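Local atomic coordinates of spike protein S1 (PDB entry 5GYQ), a protein that probably attaches the coronavirus virion to the host cell through a receptor, this piece being the putative receptor-binding domain of the spike's S1 subunit. Residues Y25-C30 with G62-D67; Y49-R54 with Y99-A104. One frame throughout, in Å; residues are numbered along the deposited sequence.

Contact 1: Y25-C30 with G62-D67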
ATOM      1  N   TYR A  25      -5.596   4.087  -4.506  1.00 16.77           N
ATOM      2  CA  TYR A  25      -5.825   5.462  -4.930  1.00 21.10           C
ATOM      3  C   TYR A  25      -4.919   5.780  -6.111  1.00 25.37           C
ATOM      4  O   TYR A  25      -3.700   5.625  -6.032  1.00 24.34           O
ATOM      5  CB  TYR A  25      -5.578   6.438  -3.777  1.00 19.34           C
ATOM      6  CG  TYR A  25      -6.406   6.132  -2.549  1.00 26.70           C
ATOM      7  CD1 TYR A  25      -7.657   6.706  -2.372  1.00 27.80           C
ATOM      8  CD2 TYR A  25      -5.941   5.258  -1.574  1.00 24.24           C
ATOM      9  CE1 TYR A  25      -8.422   6.421  -1.254  1.00 22.96           C
ATOM     10  CE2 TYR A  25      -6.696   4.967  -0.456  1.00 22.15           C
ATOM     11  CZ  TYR A  25      -7.934   5.551  -0.300  1.00 29.49           C
ATOM     12  OH  TYR A  25      -8.686   5.260   0.816  1.00 35.48           O
ATOM     13  N   MET A  26      -5.518   6.211  -7.214  1.00 20.94           N
ATOM     14  CA  MET A  26      -4.753   6.494  -8.418  1.00 26.90           C
ATOM     15  C   MET A  26      -4.519   7.992  -8.598  1.00 30.53           C
ATOM     16  O   MET A  26      -5.455   8.788  -8.580  1.00 31.69           O
ATOM     17  CB  MET A  26      -5.460   5.910  -9.641  1.00 30.25           C
ATOM     18  CG  MET A  26      -5.493   4.389  -9.653  1.00 30.70           C
ATOM     19  SD  MET A  26      -6.427   3.711 -11.038  1.00 76.76           S
ATOM     20  CE  MET A  26      -6.027   1.969 -10.898  1.00 52.14           C
ATOM     21  N   LEU A  27      -3.251   8.354  -8.760  1.00 29.68           N
ATOM     22  CA  LEU A  27      -2.825   9.732  -8.968  1.00 27.76           C
ATOM     23  C   LEU A  27      -2.319   9.919 -10.391  1.00 30.75           C
ATOM     24  O   LEU A  27      -1.375   9.242 -10.824  1.00 28.54           O
ATOM     25  CB  LEU A  27      -1.727  10.120  -7.978  1.00 24.36           C
ATOM     26  CG  LEU A  27      -1.903   9.694  -6.521  1.00 27.32           C
ATOM     27  CD1 LEU A  27      -0.714  10.155  -5.694  1.00 35.62           C
ATOM     28  CD2 LEU A  27      -3.200  10.239  -5.954  1.00 37.87           C
ATOM     29  N   TYR A  28      -2.945  10.850 -11.104  1.00 30.11           N
ATOM     30  CA  TYR A  28      -2.646  11.091 -12.510  1.00 39.70           C
ATOM     31  C   TYR A  28      -2.879  12.555 -12.881  1.00 43.86           C
ATOM     32  O   TYR A  28      -3.894  13.139 -12.497  1.00 43.51           O
ATOM     33  CB  TYR A  28      -3.503  10.179 -13.393  1.00 35.51           C
ATOM     34  CG  TYR A  28      -3.279  10.364 -14.874  1.00 46.77           C
ATOM     35  CD1 TYR A  28      -4.122  11.167 -15.630  1.00 54.09           C
ATOM     36  CD2 TYR A  28      -2.220   9.737 -15.517  1.00 51.29           C
ATOM     37  CE1 TYR A  28      -3.918  11.340 -16.985  1.00 53.64           C
ATOM     38  CE2 TYR A  28      -2.008   9.904 -16.873  1.00 52.03           C
ATOM     39  CZ  TYR A  28      -2.860  10.707 -17.601  1.00 56.90           C
ATOM     40  OH  TYR A  28      -2.656  10.879 -18.951  1.00 69.26           O
ATOM     41  N   ASP A  29      -1.933  13.135 -13.620  1.00 38.28           N
ATOM     42  CA  ASP A  29      -2.036  14.510 -14.118  1.00 39.13           C
ATOM     43  C   ASP A  29      -2.343  15.500 -12.995  1.00 34.09           C
ATOM     44  O   ASP A  29      -3.374  16.173 -13.018  1.00 35.55           O
ATOM     45  CB  ASP A  29      -3.107  14.596 -15.212  1.00 47.57           C
ATOM     46  CG  ASP A  29      -3.065  15.908 -15.985  1.00 56.90           C
ATOM     47  OD1 ASP A  29      -4.067  16.228 -16.662  1.00 48.25           O
ATOM     48  OD2 ASP A  29      -2.039  16.618 -15.919  1.00 46.98           O
ATOM     49  N   CYS A  30      -1.448  15.585 -12.015  1.00 38.35           N
ATOM     50  CA  CYS A  30      -1.704  16.410 -10.839  1.00 27.28           C
ATOM     51  C   CYS A  30      -0.463  16.731 -10.006  1.00 28.55           C
ATOM     52  O   CYS A  30       0.614  16.149 -10.190  1.00 32.49           O
ATOM     53  CB  CYS A  30      -2.734  15.724  -9.937  1.00 37.93           C
ATOM     54  SG  CYS A  30      -2.115  14.217  -9.137  1.00 37.44           S
ATOM     55  N   GLY A  62       4.981   9.456 -14.447  1.00 35.83           N
ATOM     56  CA  GLY A  62       3.894   9.284 -15.395  1.00 40.11           C
ATOM     57  C   GLY A  62       2.578   9.073 -14.673  1.00 35.20           C
ATOM     58  O   GLY A  62       1.530   9.544 -15.115  1.00 41.77           O
ATOM     59  N   SER A  63       2.645   8.359 -13.555  1.00 31.85           N
ATOM     60  CA  SER A  63       1.494   8.128 -12.688  1.00 27.86           C
ATOM     61  C   SER A  63       1.959   7.545 -11.362  1.00 30.19           C
ATOM     62  O   SER A  63       3.031   6.931 -11.285  1.00 27.67           O
ATOM     63  CB  SER A  63       0.485   7.186 -13.348  1.00 38.41           C
ATOM     64  OG  SER A  63       0.927   5.841 -13.271  1.00 36.92           O
ATOM     65  N   VAL A  64       1.154   7.736 -10.321  1.00 29.99           N
ATOM     66  CA  VAL A  64       1.485   7.185  -9.008  1.00 23.27           C
ATOM     67  C   VAL A  64       0.285   6.450  -8.423  1.00 26.77           C
ATOM     68  O   VAL A  64      -0.815   6.974  -8.411  1.00 27.75           O
ATOM     69  CB  VAL A  64       1.941   8.285  -8.023  1.00 25.61           C
ATOM     70  CG1 VAL A  64       2.165   7.704  -6.634  1.00 19.67           C
ATOM     71  CG2 VAL A  64       3.206   8.962  -8.529  1.00 32.12           C
ATOM     72  N   THR A  65       0.496   5.232  -7.943  1.00 27.29           N
ATOM     73  CA  THR A  65      -0.584   4.473  -7.323  1.00 26.85           C
ATOM     74  C   THR A  65      -0.274   4.209  -5.857  1.00 26.04           C
ATOM     75  O   THR A  65       0.833   3.804  -5.516  1.00 22.38           O
ATOM     76  CB  THR A  65      -0.822   3.140  -8.048  1.00 30.60           C
ATOM     77  OG1 THR A  65      -1.079   3.391  -9.435  1.00 38.70           O
ATOM     78  CG2 THR A  65      -2.010   2.408  -7.444  1.00 27.67           C
ATOM     79  N   LEU A  66      -1.252   4.453  -4.990  1.00 15.82           N
ATOM     80  CA  LEU A  66      -1.085   4.213  -3.560  1.00 16.98           C
ATOM     81  C   LEU A  66      -2.004   3.102  -3.074  1.00 15.82           C
ATOM     82  O   LEU A  66      -3.223   3.252  -3.080  1.00 17.92           O
ATOM     83  CB  LEU A  66      -1.364   5.487  -2.762  1.00 15.71           C
ATOM     84  CG  LEU A  66      -0.621   6.747  -3.206  1.00 32.18           C
ATOM     85  CD1 LEU A  66      -1.095   7.957  -2.411  1.00 28.95           C
ATOM     86  CD2 LEU A  66       0.882   6.562  -3.067  1.00 18.32           C
ATOM     87  N   ASP A  67      -1.418   1.988  -2.652  1.00 18.04           N
ATOM     88  CA  ASP A  67      -2.204   0.906  -2.071  1.00 16.45           C
ATOM     89  C   ASP A  67      -2.019   0.893  -0.565  1.00 15.56           C
ATOM     90  O   ASP A  67      -0.902   0.816  -0.075  1.00 16.54           O
ATOM     91  CB  ASP A  67      -1.807  -0.439  -2.673  1.00 15.36           C
ATOM     92  CG  ASP A  67      -1.990  -0.472  -4.174  1.00 20.02           C
ATOM     93  OD1 ASP A  67      -2.866   0.257  -4.679  1.00 20.93           O
ATOM     94  OD2 ASP A  67      -1.260  -1.226  -4.848  1.00 18.12           O
TER
HETATM   95  O   HOH W   1       0.098  11.897 -15.020  1.00 44.62           O
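With CG anti to the carbonyl carbon in both L27 (chi1 -44°) and L66 (chi1 -51°), the two leucines lean out from the same face of the sheet, and V64 sets CG1 anti to its backbone N on that face too. CD1 of L27, extended anti to CA (chi2 179°), comes within 3.9 Å of V64 CG1 and 4.0 Å of L66 CD1, the side chains crossing obliquely. The Y25 ring, also on this face, turns the CD2 edge toward the carbonyl of L66, whose O lies near the ring plane.

Beneath these groups two antiparallel hydrogen-bonded pairs join the strands. L27 N donates to V64 O at 2.8 Å, and V64 N returns a bond to L27 O (3.0 Å). Y25 and L66 repeat the exchange. M26 and T65 form the non-hydrogen-bonded pair between, their side chains on the other face, and T65 CA adds a CA-H...O contact to Y25 O. At D29 and G62 one water accepts from D29 N and donates to G62 O, bridging backbones that have separated.

F32 of strand 30-32 touches L27 and L66, and I154 packs on V64 and L66. The chemistry is thus two-sided: an outer strand of the five-stranded sheet spends its inward peptide groups on its neighbour, while one face supplies apolar carbon to the domain interior and the other carries the more exposed M26.

Contact 2: Y49-R54 with Y99-A104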
ATOM      1  N   TYR A  49      12.403   0.118  -4.874  1.00 24.34           N
ATOM      2  CA  TYR A  49      12.860  -0.667  -6.011  1.00 22.88           C
ATOM      3  C   TYR A  49      12.778   0.157  -7.292  1.00 32.37           C
ATOM      4  O   TYR A  49      11.687   0.557  -7.713  1.00 31.58           O
ATOM      5  CB  TYR A  49      12.023  -1.940  -6.160  1.00 25.71           C
ATOM      6  CG  TYR A  49      11.818  -2.700  -4.871  1.00 24.91           C
ATOM      7  CD1 TYR A  49      12.713  -3.687  -4.472  1.00 23.70           C
ATOM      8  CD2 TYR A  49      10.726  -2.436  -4.053  1.00 24.34           C
ATOM      9  CE1 TYR A  49      12.528  -4.385  -3.293  1.00 23.93           C
ATOM     10  CE2 TYR A  49      10.535  -3.128  -2.873  1.00 29.33           C
ATOM     11  CZ  TYR A  49      11.437  -4.101  -2.499  1.00 30.20           C
ATOM     12  OH  TYR A  49      11.246  -4.789  -1.324  1.00 31.11           O
ATOM     13  N   GLY A  50      13.932   0.409  -7.908  1.00 31.18           N
ATOM     14  CA  GLY A  50      13.993   1.165  -9.146  1.00 32.07           C
ATOM     15  C   GLY A  50      14.222   2.645  -8.907  1.00 34.54           C
ATOM     16  O   GLY A  50      14.299   3.436  -9.847  1.00 36.05           O
ATOM     17  N   VAL A  51      14.334   3.014  -7.637  1.00 30.35           N
ATOM     18  CA  VAL A  51      14.521   4.403  -7.236  1.00 26.82           C
ATOM     19  C   VAL A  51      15.030   4.404  -5.798  1.00 27.60           C
ATOM     20  O   VAL A  51      14.729   3.489  -5.041  1.00 34.76           O
ATOM     21  CB  VAL A  51      13.201   5.212  -7.362  1.00 33.89           C
ATOM     22  CG1 VAL A  51      12.100   4.582  -6.521  1.00 30.83           C
ATOM     23  CG2 VAL A  51      13.406   6.674  -6.981  1.00 36.69           C
ATOM     24  N   SER A  52      15.823   5.401  -5.422  1.00 33.18           N
ATOM     25  CA  SER A  52      16.262   5.510  -4.036  1.00 35.23           C
ATOM     26  C   SER A  52      15.227   6.297  -3.242  1.00 31.64           C
ATOM     27  O   SER A  52      14.542   7.154  -3.799  1.00 33.60           O
ATOM     28  CB  SER A  52      17.637   6.177  -3.943  1.00 37.99           C
ATOM     29  OG  SER A  52      17.552   7.562  -4.212  1.00 43.58           O
ATOM     30  N   PRO A  53      15.099   6.000  -1.939  1.00 39.84           N
ATOM     31  CA  PRO A  53      14.126   6.703  -1.095  1.00 42.32           C
ATOM     32  C   PRO A  53      14.399   8.203  -0.984  1.00 34.95           C
ATOM     33  O   PRO A  53      13.462   8.976  -0.784  1.00 32.14           O
ATOM     34  CB  PRO A  53      14.284   6.017   0.269  1.00 37.98           C
ATOM     35  CG  PRO A  53      15.631   5.380   0.229  1.00 39.21           C
ATOM     36  CD  PRO A  53      15.826   4.960  -1.192  1.00 30.59           C
ATOM     37  N   ARG A  54      15.658   8.608  -1.117  1.00 34.68           N
ATOM     38  CA  ARG A  54      16.006  10.025  -1.051  1.00 36.39           C
ATOM     39  C   ARG A  54      15.588  10.759  -2.327  1.00 28.96           C
ATOM     40  O   ARG A  54      15.413  11.976  -2.324  1.00 35.52           O
ATOM     41  CB  ARG A  54      17.509  10.201  -0.805  1.00 40.73           C
ATOM     42  CG  ARG A  54      18.385   9.762  -1.967  1.00 35.90           C
ATOM     43  CD  ARG A  54      19.814   9.470  -1.523  1.00 43.52           C
ATOM     44  NE  ARG A  54      20.621  10.678  -1.381  1.00 45.89           N
ATOM     45  CZ  ARG A  54      21.830  10.832  -1.912  1.00 44.56           C
ATOM     46  NH1 ARG A  54      22.375   9.854  -2.620  1.00 43.69           N
ATOM     47  NH2 ARG A  54      22.497  11.963  -1.732  1.00 40.15           N
ATOM     48  N   TYR A  99       8.104  -1.384  -9.737  1.00 25.42           N
ATOM     49  CA  TYR A  99       8.868  -0.145  -9.659  1.00 24.26           C
ATOM     50  C   TYR A  99       8.148   0.790  -8.701  1.00 27.63           C
ATOM     51  O   TYR A  99       7.020   1.210  -8.964  1.00 23.12           O
ATOM     52  CB  TYR A  99       9.025   0.485 -11.048  1.00 23.54           C
ATOM     53  CG  TYR A  99       9.566   1.902 -11.061  1.00 26.59           C
ATOM     54  CD1 TYR A  99      10.646   2.267 -10.269  1.00 32.82           C
ATOM     55  CD2 TYR A  99       9.013   2.866 -11.895  1.00 35.91           C
ATOM     56  CE1 TYR A  99      11.145   3.561 -10.289  1.00 38.60           C
ATOM     57  CE2 TYR A  99       9.505   4.161 -11.925  1.00 29.66           C
ATOM     58  CZ  TYR A  99      10.571   4.503 -11.122  1.00 33.90           C
ATOM     59  OH  TYR A  99      11.062   5.788 -11.148  1.00 38.96           O
ATOM     60  N   GLY A 100       8.788   1.096  -7.577  1.00 22.85           N
ATOM     61  CA  GLY A 100       8.147   1.912  -6.563  1.00 20.99           C
ATOM     62  C   GLY A 100       8.635   1.619  -5.159  1.00 22.75           C
ATOM     63  O   GLY A 100       9.770   1.203  -4.980  1.00 23.68           O
ATOM     64  N   CYS A 101       7.784   1.831  -4.158  1.00 22.30           N
ATOM     65  CA  CYS A 101       8.224   1.684  -2.769  1.00 20.42           C
ATOM     66  C   CYS A 101       7.209   1.034  -1.832  1.00 20.78           C
ATOM     67  O   CYS A 101       6.001   1.205  -1.975  1.00 21.08           O
ATOM     68  CB  CYS A 101       8.613   3.051  -2.200  1.00 26.53           C
ATOM     69  SG  CYS A 101      10.100   3.752  -2.947  1.00 57.37           S
ATOM     70  N   LEU A 102       7.735   0.288  -0.867  1.00 21.64           N
ATOM     71  CA  LEU A 102       6.960  -0.271   0.229  1.00 24.26           C
ATOM     72  C   LEU A 102       7.250   0.527   1.488  1.00 28.38           C
ATOM     73  O   LEU A 102       8.384   0.536   1.981  1.00 23.95           O
ATOM     74  CB  LEU A 102       7.301  -1.743   0.455  1.00 19.08           C
ATOM     75  CG  LEU A 102       7.199  -2.682  -0.743  1.00 28.31           C
ATOM     76  CD1 LEU A 102       7.644  -4.079  -0.345  1.00 24.57           C
ATOM     77  CD2 LEU A 102       5.781  -2.702  -1.281  1.00 25.53           C
ATOM     78  N   HIS A 103       6.231   1.203   2.002  1.00 20.21           N
ATOM     79  CA  HIS A 103       6.404   2.031   3.185  1.00 20.11           C
ATOM     80  C   HIS A 103       5.564   1.527   4.350  1.00 19.76           C
ATOM     81  O   HIS A 103       4.349   1.724   4.392  1.00 14.52           O
ATOM     82  CB  HIS A 103       6.052   3.485   2.873  1.00 24.28           C
ATOM     83  CG  HIS A 103       6.482   4.451   3.933  1.00 26.72           C
ATOM     84  ND1 HIS A 103       6.323   5.812   3.809  1.00 32.50           N
ATOM     85  CD2 HIS A 103       7.074   4.246   5.135  1.00 28.31           C
ATOM     86  CE1 HIS A 103       6.795   6.409   4.891  1.00 37.19           C
ATOM     87  NE2 HIS A 103       7.254   5.482   5.709  1.00 35.03           N
ATOM     88  N   ALA A 104       6.227   0.876   5.298  1.00 15.08           N
ATOM     89  CA  ALA A 104       5.578   0.416   6.514  1.00 18.33           C
ATOM     90  C   ALA A 104       5.825   1.408   7.643  1.00 21.83           C
ATOM     91  O   ALA A 104       6.963   1.822   7.885  1.00 23.73           O
ATOM     92  CB  ALA A 104       6.076  -0.962   6.895  1.00 19.61           C
TER
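Two backbone hydrogen bonds pair Y49 with G100 as an antiparallel hydrogen-bonded pair: Y49 N gives to G100 O at 2.8 Å, and G100 N gives to Y49 O at 3.0 Å. Y99 CA adds a CA-H...O contact to the same Y49 oxygen.

Carbonyl-to-ring contacts follow. Y99 sets its CG anti to the backbone N (chi1 169°), and its ring lies against the Y49-G50 backbone. Y49 O sits at the ring edge, near the plane, 3.2 Å from Y99 CD1, while Y99 CE1 is 3.2 Å from G50 O. G50 adopts backbone angles suited to glycine (phi 93°).

Apolar contacts lie to either side of the paired backbones. V51 crosses the Y99 side chain at about a right angle, its CB 3.9 Å from Y99 CE1 near the ring plane, while its CG1 is 4.2 Å from C101 SG. The Y49 ring meets L102 at its edge, with CG of the leucine in the ring plane and CD1 3.8 Å from Y49 OH.

The disulfide C48-C101 ties strand 43-49 covalently to strand 100-111 beside this pairing. F80 of helix 73-81 packs against Y49 and L102, L156 of strand 146-157 touches V51 and Y99, and S52 is the N-cap of helix 53-56.

Overall arrangement
From the N terminus the chain passes through 25-30, then 49-54, and returns at 62-67 to close contact 1 across 31 intervening residues; only later does 99-104 close contact 2 across 44. Their segments alternate, so the two closures cross and neither nests in the other. Contact 1 joins outer strand 23-27 to strand 63-71, and contact 2 joins the end of the opposite outer strand, 43-49, to strand 100-111. Strand 146-157 runs between 63-71 and 100-111, linking both into one antiparallel sheet. The centres of the two contacts lie about 15 Å apart, without touching. Together they illustrate how the sheet order 23-27, 63-71, 146-157, 100-111, 43-49 brings sequence-distant strands together in this receptor-binding domain.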